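Local coordinates for protein of unknown function DUF574 (Streptomyces avermitilis, PDB 3GIW), which is of unknown function but binds S-adenosyl-L-homocysteine and is probably an S-adenosylmethionine-dependent methyltransferase, at residues P191-F205 and D264-P277. Numbering follows the deposited sequence. Where two conformers were deposited one is given.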
ATOM      1  N   PRO A 191      -1.457  -7.242  18.703  1.00 13.91           N
ATOM      2  CA  PRO A 191      -1.221  -6.775  20.080  1.00 13.30           C
ATOM      3  C   PRO A 191      -0.764  -5.326  20.231  1.00 13.81           C
ATOM      4  O   PRO A 191      -0.321  -4.680  19.273  1.00 12.61           O
ATOM      5  CB  PRO A 191      -0.118  -7.712  20.587  1.00 14.56           C
ATOM      6  CG  PRO A 191       0.525  -8.212  19.370  1.00 15.72           C
ATOM      7  CD  PRO A 191      -0.434  -8.197  18.249  1.00 13.67           C
ATOM      8  N   SER A 192      -0.831  -4.831  21.462  1.00 15.15           N
ATOM      9  CA  SER A 192      -0.190  -3.592  21.820  1.00 15.33           C
ATOM     10  C   SER A 192       1.243  -3.572  21.306  1.00 14.21           C
ATOM     11  O   SER A 192       1.967  -4.573  21.394  1.00 15.00           O
ATOM     12  CB  SER A 192      -0.218  -3.438  23.339  1.00 18.02           C
ATOM     13  OG  SER A 192      -1.568  -3.248  23.741  1.00 21.03           O
ATOM     14  N   GLY A 193       1.639  -2.434  20.725  1.00 12.51           N
ATOM     15  CA  GLY A 193       2.974  -2.266  20.138  1.00 12.52           C
ATOM     16  C   GLY A 193       3.000  -2.546  18.641  1.00 11.92           C
ATOM     17  O   GLY A 193       4.016  -2.334  17.978  1.00 13.34           O
ATOM     18  N   SER A 194       1.872  -3.020  18.119  1.00 11.12           N
ATOM     19  CA  SER A 194       1.690  -3.159  16.676  1.00 12.06           C
ATOM     20  C   SER A 194       1.571  -1.763  16.044  1.00 11.94           C
ATOM     21  O   SER A 194       1.439  -0.739  16.760  1.00 12.02           O
ATOM     22  CB  SER A 194       0.450  -4.007  16.372  1.00 12.18           C
ATOM     23  OG  SER A 194       0.649  -5.351  16.803  1.00 11.21           O
ATOM     24  N   TYR A 195       1.662  -1.723  14.711  1.00 11.65           N
ATOM     25  CA  TYR A 195       1.576  -0.468  13.947  1.00 11.27           C
ATOM     26  C   TYR A 195       0.602  -0.582  12.779  1.00 12.04           C
ATOM     27  O   TYR A 195       0.330  -1.674  12.252  1.00 12.79           O
ATOM     28  CB  TYR A 195       2.958  -0.051  13.412  1.00 12.24           C
ATOM     29  CG  TYR A 195       3.902   0.528  14.460  1.00 13.27           C
ATOM     30  CD1 TYR A 195       4.581  -0.297  15.368  1.00 13.49           C
ATOM     31  CD2 TYR A 195       4.146   1.897  14.514  1.00 12.62           C
ATOM     32  CE1 TYR A 195       5.460   0.225  16.290  1.00 13.46           C
ATOM     33  CE2 TYR A 195       5.015   2.429  15.451  1.00 12.78           C
ATOM     34  CZ  TYR A 195       5.657   1.585  16.348  1.00 12.15           C
ATOM     35  OH  TYR A 195       6.550   2.077  17.302  1.00 15.37           O
ATOM     36  N   LEU A 196       0.079   0.570  12.371  1.00 11.47           N
ATOM     37  CA  LEU A 196      -0.687   0.754  11.132  1.00 11.28           C
ATOM     38  C   LEU A 196       0.092   1.757  10.294  1.00 11.78           C
ATOM     39  O   LEU A 196       0.425   2.831  10.775  1.00 12.22           O
ATOM     40  CB  LEU A 196      -2.081   1.282  11.451  1.00 12.57           C
ATOM     41  CG  LEU A 196      -2.942   1.627  10.219  1.00 12.29           C
ATOM     42  CD1 LEU A 196      -3.241   0.419   9.320  1.00 12.58           C
ATOM     43  CD2 LEU A 196      -4.273   2.286  10.668  1.00 14.45           C
ATOM     44  N   ALA A 197       0.356   1.402   9.041  1.00 11.33           N
ATOM     45  CA  ALA A 197       1.018   2.287   8.055  1.00 11.70           C
ATOM     46  C   ALA A 197       0.109   2.327   6.825  1.00 11.06           C
ATOM     47  O   ALA A 197      -0.244   1.268   6.284  1.00 12.10           O
ATOM     48  CB  ALA A 197       2.404   1.788   7.659  1.00 11.96           C
HETATM   49  N   MSE A 198      -0.208   3.527   6.363  1.00 10.70           N
HETATM   50  CA  MSE A 198      -1.068   3.695   5.210  1.00 11.50           C
HETATM   51  C   MSE A 198      -0.611   4.817   4.295  1.00 11.95           C
HETATM   52  O   MSE A 198      -0.075   5.822   4.709  1.00 11.97           O
HETATM   53  CB  MSE A 198      -2.509   4.033   5.630  1.00 12.86           C
HETATM   54  CG  MSE A 198      -3.148   3.029   6.614  1.00 11.71           C
HETATM   55 SE   MSE A 198      -5.027   3.471   6.930  0.75 12.28          SE
HETATM   56  CE  MSE A 198      -5.699   3.078   5.165  1.00 14.94           C
ATOM     57  N   SER A 199      -0.928   4.668   3.011  1.00 11.55           N
ATOM     58  CA  SER A 199      -0.970   5.818   2.086  1.00 12.34           C
ATOM     59  C   SER A 199      -2.409   5.937   1.582  1.00 11.58           C
ATOM     60  O   SER A 199      -3.044   4.916   1.192  1.00 13.24           O
ATOM     61  CB  SER A 199       0.051   5.738   0.972  1.00 12.43           C
ATOM     62  OG  SER A 199      -0.178   4.656   0.119  1.00 13.69           O
ATOM     63  N   ILE A 200      -2.933   7.161   1.566  1.00 11.97           N
ATOM     64  CA  ILE A 200      -4.331   7.467   1.323  1.00 11.96           C
ATOM     65  C   ILE A 200      -4.469   8.546   0.230  1.00 12.35           C
ATOM     66  O   ILE A 200      -3.935   9.655   0.364  1.00 12.35           O
ATOM     67  CB  ILE A 200      -4.982   7.976   2.642  1.00 11.72           C
ATOM     68  CG1 ILE A 200      -4.920   6.887   3.737  1.00 12.80           C
ATOM     69  CG2 ILE A 200      -6.453   8.397   2.463  1.00 14.09           C
ATOM     70  CD1 ILE A 200      -5.259   7.349   5.155  1.00 13.65           C
ATOM     71  N   GLY A 201      -5.189   8.204  -0.841  1.00 12.15           N
ATOM     72  CA  GLY A 201      -5.323   9.112  -1.989  1.00 11.53           C
ATOM     73  C   GLY A 201      -6.164  10.345  -1.628  1.00 12.43           C
ATOM     74  O   GLY A 201      -7.159  10.256  -0.859  1.00 11.84           O
ATOM     75  N   THR A 202      -5.752  11.507  -2.132  1.00 11.91           N
ATOM     76  CA  THR A 202      -6.425  12.786  -1.892  1.00 12.06           C
ATOM     77  C   THR A 202      -6.436  13.640  -3.176  1.00 12.74           C
ATOM     78  O   THR A 202      -5.505  13.557  -3.963  1.00 11.91           O
ATOM     79  CB  THR A 202      -5.757  13.585  -0.759  1.00 14.34           C
ATOM     80  OG1 THR A 202      -6.422  14.849  -0.598  1.00 14.29           O
ATOM     81  CG2 THR A 202      -4.265  13.815  -1.032  1.00 14.11           C
ATOM     82  N   ALA A 203      -7.499  14.413  -3.375  1.00 12.37           N
ATOM     83  CA  ALA A 203      -7.568  15.432  -4.440  1.00 13.60           C
ATOM     84  C   ALA A 203      -7.262  16.850  -3.991  1.00 13.73           C
ATOM     85  O   ALA A 203      -7.350  17.780  -4.800  1.00 14.03           O
ATOM     86  CB  ALA A 203      -8.930  15.415  -5.129  1.00 14.23           C
ATOM     87  N   GLU A 204      -6.919  17.046  -2.725  0.50 12.53           N
ATOM     88  CA  GLU A 204      -6.850  18.404  -2.194  0.50 13.14           C
ATOM     89  C   GLU A 204      -5.806  19.284  -2.881  0.50 12.19           C
ATOM     90  O   GLU A 204      -6.008  20.493  -2.997  0.50 12.50           O
ATOM     91  CB  GLU A 204      -6.616  18.382  -0.683  0.50 14.73           C
ATOM     92  CG  GLU A 204      -7.724  17.696   0.120  0.50 15.73           C
ATOM     93  CD  GLU A 204      -7.688  18.082   1.578  0.50 16.40           C
ATOM     94  OE1 GLU A 204      -8.266  19.132   1.970  0.50 15.74           O
ATOM     95  OE2 GLU A 204      -7.075  17.316   2.339  0.50 18.57           O
ATOM     96  N   PHE A 205      -4.696  18.689  -3.318  1.00 12.39           N
ATOM     97  CA  PHE A 205      -3.538  19.446  -3.836  1.00 11.65           C
ATOM     98  C   PHE A 205      -3.573  19.701  -5.338  1.00 12.96           C
ATOM     99  O   PHE A 205      -2.841  20.544  -5.818  1.00 13.52           O
ATOM    100  CB  PHE A 205      -2.251  18.723  -3.421  1.00 13.11           C
ATOM    101  CG  PHE A 205      -2.119  18.599  -1.930  1.00 13.77           C
ATOM    102  CD1 PHE A 205      -1.657  19.661  -1.179  1.00 14.43           C
ATOM    103  CD2 PHE A 205      -2.529  17.456  -1.256  1.00 15.68           C
ATOM    104  CE1 PHE A 205      -1.557  19.545   0.214  1.00 15.71           C
ATOM    105  CE2 PHE A 205      -2.445  17.370   0.105  1.00 15.57           C
ATOM    106  CZ  PHE A 205      -1.937  18.402   0.835  1.00 15.75           C
ATOM    107  N   ASP A 264       3.917  20.416  -4.452  1.00 13.92           N
ATOM    108  CA  ASP A 264       2.841  19.784  -3.689  1.00 12.55           C
ATOM    109  C   ASP A 264       1.751  19.240  -4.605  1.00 11.81           C
ATOM    110  O   ASP A 264       1.193  18.194  -4.316  1.00 11.57           O
ATOM    111  CB  ASP A 264       2.261  20.712  -2.622  1.00 14.96           C
ATOM    112  CG  ASP A 264       3.243  21.056  -1.504  1.00 17.12           C
ATOM    113  OD1 ASP A 264       4.384  20.553  -1.453  1.00 18.91           O
ATOM    114  OD2 ASP A 264       2.762  21.836  -0.666  1.00 20.65           O
ATOM    115  N   GLU A 265       1.464  19.930  -5.717  1.00 11.96           N
ATOM    116  CA  GLU A 265       0.413  19.512  -6.610  1.00 11.98           C
ATOM    117  C   GLU A 265       0.746  18.207  -7.340  1.00 10.96           C
ATOM    118  O   GLU A 265      -0.139  17.584  -7.896  1.00 11.47           O
ATOM    119  CB  GLU A 265       0.078  20.570  -7.651  1.00 11.38           C
ATOM    120  CG  GLU A 265       1.210  20.968  -8.604  1.00 12.08           C
ATOM    121  CD  GLU A 265       0.655  21.760  -9.762  1.00 13.75           C
ATOM    122  OE1 GLU A 265       0.079  21.098 -10.687  1.00 15.08           O
ATOM    123  OE2 GLU A 265       0.724  23.021  -9.734  1.00 16.22           O
ATOM    124  N   ASP A 266       2.026  17.807  -7.319  1.00 10.90           N
ATOM    125  CA  ASP A 266       2.482  16.579  -8.007  1.00 11.19           C
ATOM    126  C   ASP A 266       2.307  15.297  -7.178  1.00 11.12           C
ATOM    127  O   ASP A 266       2.675  14.225  -7.642  1.00 11.50           O
ATOM    128  CB  ASP A 266       3.961  16.711  -8.444  1.00 11.66           C
ATOM    129  CG  ASP A 266       4.200  17.869  -9.377  1.00 13.38           C
ATOM    130  OD1 ASP A 266       3.297  18.227 -10.147  1.00 12.36           O
ATOM    131  OD2 ASP A 266       5.333  18.440  -9.310  1.00 15.62           O
ATOM    132  N   ILE A 267       1.771  15.410  -5.963  1.00 10.95           N
ATOM    133  CA  ILE A 267       1.690  14.297  -5.005  1.00 10.89           C
ATOM    134  C   ILE A 267       0.236  14.245  -4.498  1.00 10.60           C
ATOM    135  O   ILE A 267      -0.244  15.226  -3.925  1.00 11.72           O
ATOM    136  CB  ILE A 267       2.711  14.503  -3.821  1.00 12.10           C
ATOM    137  CG1 ILE A 267       4.149  14.539  -4.331  1.00 11.08           C
ATOM    138  CG2 ILE A 267       2.503  13.428  -2.716  1.00 11.44           C
ATOM    139  CD1 ILE A 267       4.629  13.231  -4.968  1.00 12.59           C
ATOM    140  N   ALA A 268      -0.426  13.114  -4.662  1.00 11.40           N
ATOM    141  CA  ALA A 268      -1.837  12.970  -4.277  1.00 10.61           C
ATOM    142  C   ALA A 268      -2.021  11.840  -3.258  1.00 11.25           C
ATOM    143  O   ALA A 268      -3.087  11.198  -3.238  1.00 12.76           O
ATOM    144  CB  ALA A 268      -2.758  12.756  -5.530  1.00 11.25           C
HETATM  145  N   MSE A 269      -0.996  11.560  -2.440  1.00 12.00           N
HETATM  146  CA  MSE A 269      -1.081  10.595  -1.344  1.00 11.78           C
HETATM  147  C   MSE A 269      -0.685  11.248  -0.056  1.00 11.07           C
HETATM  148  O   MSE A 269       0.377  11.859   0.015  1.00 12.07           O
HETATM  149  CB  MSE A 269      -0.099   9.420  -1.455  1.00 15.99           C
HETATM  150  CG  MSE A 269      -0.327   8.427  -2.438  1.00 17.07           C
HETATM  151 SE   MSE A 269      -1.947   7.400  -2.289  0.75 16.41          SE
HETATM  152  CE  MSE A 269      -1.338   6.202  -3.636  1.00 20.76           C
ATOM    153  N   TYR A 270      -1.504  11.071   0.968  1.00 11.05           N
ATOM    154  CA  TYR A 270      -1.074  11.218   2.357  1.00 11.22           C
ATOM    155  C   TYR A 270      -0.407   9.932   2.812  1.00 11.88           C
ATOM    156  O   TYR A 270      -0.816   8.838   2.405  1.00 13.76           O
ATOM    157  CB  TYR A 270      -2.260  11.490   3.277  1.00 13.39           C
ATOM    158  CG  TYR A 270      -2.879  12.851   3.132  1.00 13.80           C
ATOM    159  CD1 TYR A 270      -2.168  14.007   3.407  1.00 15.15           C
ATOM    160  CD2 TYR A 270      -4.213  12.986   2.764  1.00 14.85           C
ATOM    161  CE1 TYR A 270      -2.750  15.249   3.307  1.00 15.15           C
ATOM    162  CE2 TYR A 270      -4.807  14.252   2.650  1.00 14.98           C
ATOM    163  CZ  TYR A 270      -4.063  15.373   2.912  1.00 14.28           C
ATOM    164  OH  TYR A 270      -4.589  16.662   2.829  1.00 16.62           O
ATOM    165  N   GLY A 271       0.584  10.046   3.673  1.00 11.85           N
ATOM    166  CA  GLY A 271       1.182   8.903   4.358  1.00 12.08           C
ATOM    167  C   GLY A 271       1.236   9.110   5.851  1.00 11.57           C
ATOM    168  O   GLY A 271       1.317  10.231   6.333  1.00 11.90           O
ATOM    169  N   ALA A 272       1.118   7.990   6.580  1.00 11.43           N
ATOM    170  CA  ALA A 272       1.158   8.020   8.026  1.00 11.67           C
ATOM    171  C   ALA A 272       1.458   6.653   8.605  1.00 11.52           C
ATOM    172  O   ALA A 272       1.133   5.618   8.000  1.00 11.60           O
ATOM    173  CB  ALA A 272      -0.206   8.526   8.594  1.00 14.34           C
ATOM    174  N   VAL A 273       2.086   6.673   9.785  1.00 12.60           N
ATOM    175  CA  VAL A 273       2.417   5.466  10.542  1.00 11.81           C
ATOM    176  C   VAL A 273       2.036   5.758  11.990  1.00 11.94           C
ATOM    177  O   VAL A 273       2.319   6.861  12.505  1.00 13.78           O
ATOM    178  CB  VAL A 273       3.919   5.179  10.463  1.00 12.06           C
ATOM    179  CG1 VAL A 273       4.315   3.945  11.326  1.00 14.17           C
ATOM    180  CG2 VAL A 273       4.343   4.981   9.005  1.00 12.23           C
ATOM    181  N   ALA A 274       1.406   4.789  12.664  1.00 11.89           N
ATOM    182  CA  ALA A 274       0.953   4.985  14.037  1.00 11.14           C
ATOM    183  C   ALA A 274       1.025   3.676  14.838  1.00 11.60           C
ATOM    184  O   ALA A 274       0.803   2.610  14.305  1.00 12.18           O
ATOM    185  CB  ALA A 274      -0.451   5.502  14.081  1.00 12.76           C
ATOM    186  N   ARG A 275       1.305   3.819  16.138  1.00 12.16           N
ATOM    187  CA  ARG A 275       1.423   2.694  17.087  0.50 12.37           C
ATOM    188  C   ARG A 275       0.100   2.423  17.787  1.00 12.53           C
ATOM    189  O   ARG A 275      -0.616   3.360  18.186  1.00 12.84           O
ATOM    190  CB  ARG A 275       2.470   3.028  18.154  0.50 12.70           C
ATOM    191  CG  ARG A 275       2.762   1.902  19.152  0.50 13.11           C
ATOM    192  CD  ARG A 275       4.012   2.214  19.987  0.50 14.15           C
ATOM    193  NE  ARG A 275       4.350   1.126  20.896  0.50 14.48           N
ATOM    194  CZ  ARG A 275       3.734   0.872  22.048  0.50 15.89           C
ATOM    195  NH1 ARG A 275       2.709   1.619  22.459  0.50 16.29           N
ATOM    196  NH2 ARG A 275       4.140  -0.161  22.781  0.50 16.11           N
ATOM    197  N   LYS A 276      -0.215   1.142  17.954  1.00 12.70           N
ATOM    198  CA  LYS A 276      -1.367   0.708  18.733  1.00 13.92           C
ATOM    199  C   LYS A 276      -0.970   0.597  20.224  1.00 14.62           C
ATOM    200  O   LYS A 276      -0.083  -0.183  20.556  1.00 14.38           O
ATOM    201  CB  LYS A 276      -1.853  -0.659  18.205  1.00 14.64           C
ATOM    202  CG  LYS A 276      -3.015  -1.245  18.990  1.00 15.46           C
ATOM    203  CD  LYS A 276      -3.537  -2.522  18.411  1.00 15.30           C
ATOM    204  CE  LYS A 276      -4.598  -3.145  19.345  1.00 15.89           C
ATOM    205  NZ  LYS A 276      -5.369  -4.207  18.603  1.00 15.37           N
ATOM    206  N   PRO A 277      -1.635   1.369  21.102  1.00 15.45           N
ATOM    207  CA  PRO A 277      -1.342   1.296  22.556  1.00 17.14           C
ATOM    208  C   PRO A 277      -1.596  -0.071  23.139  1.00 17.92           C
ATOM    209  O   PRO A 277      -2.473  -0.816  22.699  1.00 19.85           O
ATOM    210  CB  PRO A 277      -2.313   2.316  23.167  1.00 17.74           C
ATOM    211  CG  PRO A 277      -2.737   3.186  22.078  1.00 18.62           C
ATOM    212  CD  PRO A 277      -2.618   2.423  20.783  1.00 16.32           C
ATOM    213  OXT PRO A 277      -0.911  -0.447  24.103  1.00 19.90           O
TER
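Tyr270 reaches across to Thr202, Glu204 and Phe205. Its CG, anti to the carbonyl carbon (chi1 -71°), sets the ring beside Thr202. Thr202 CG2 sits over one ring face, 4.2 Å from the Tyr270 centroid. At the ring edge, in one of two Glu204 conformers, Tyr270 OH donates to Glu204 OE2 at 2.6 Å, from above the carboxylate plane. Glu204 OE2 also accepts from His229 N. Phe205 CE2 packs 3.8 Å from Tyr270 CZ, ring planes 71° apart. A leucine replacing Tyr270 would probably leave Glu204 without its hydroxyl partner and open a gap beside Phe205. Thr202 OG1 accepts from Glu204 N, an ST turn, and hydrogen-bonds Arg227 O.

At the other end, Arg275 CB lies over the Tyr195 ring, 4.1 Å from its centroid. In one of two conformers, Arg275 CG is anti to the backbone N (chi1 -176°) and the chain runs straight to NE; the last torsion turns one guanidinium face over Gly193 CA. Ser192 OG donates to the terminal Pro277 O. Paired backbone bonds join Leu196-Ala274, Met198-Ala272 and Ile200-Tyr270. Ser199 OG is hydrogen-bonded to Asn62 OD1, an S-adenosyl-L-homocysteine-binding residue. Strand 269-275 runs antiparallel between 195-201 and 240-248, the 3-2-1-4-5-7-6 order of class I Rossmann-like methyltransferases.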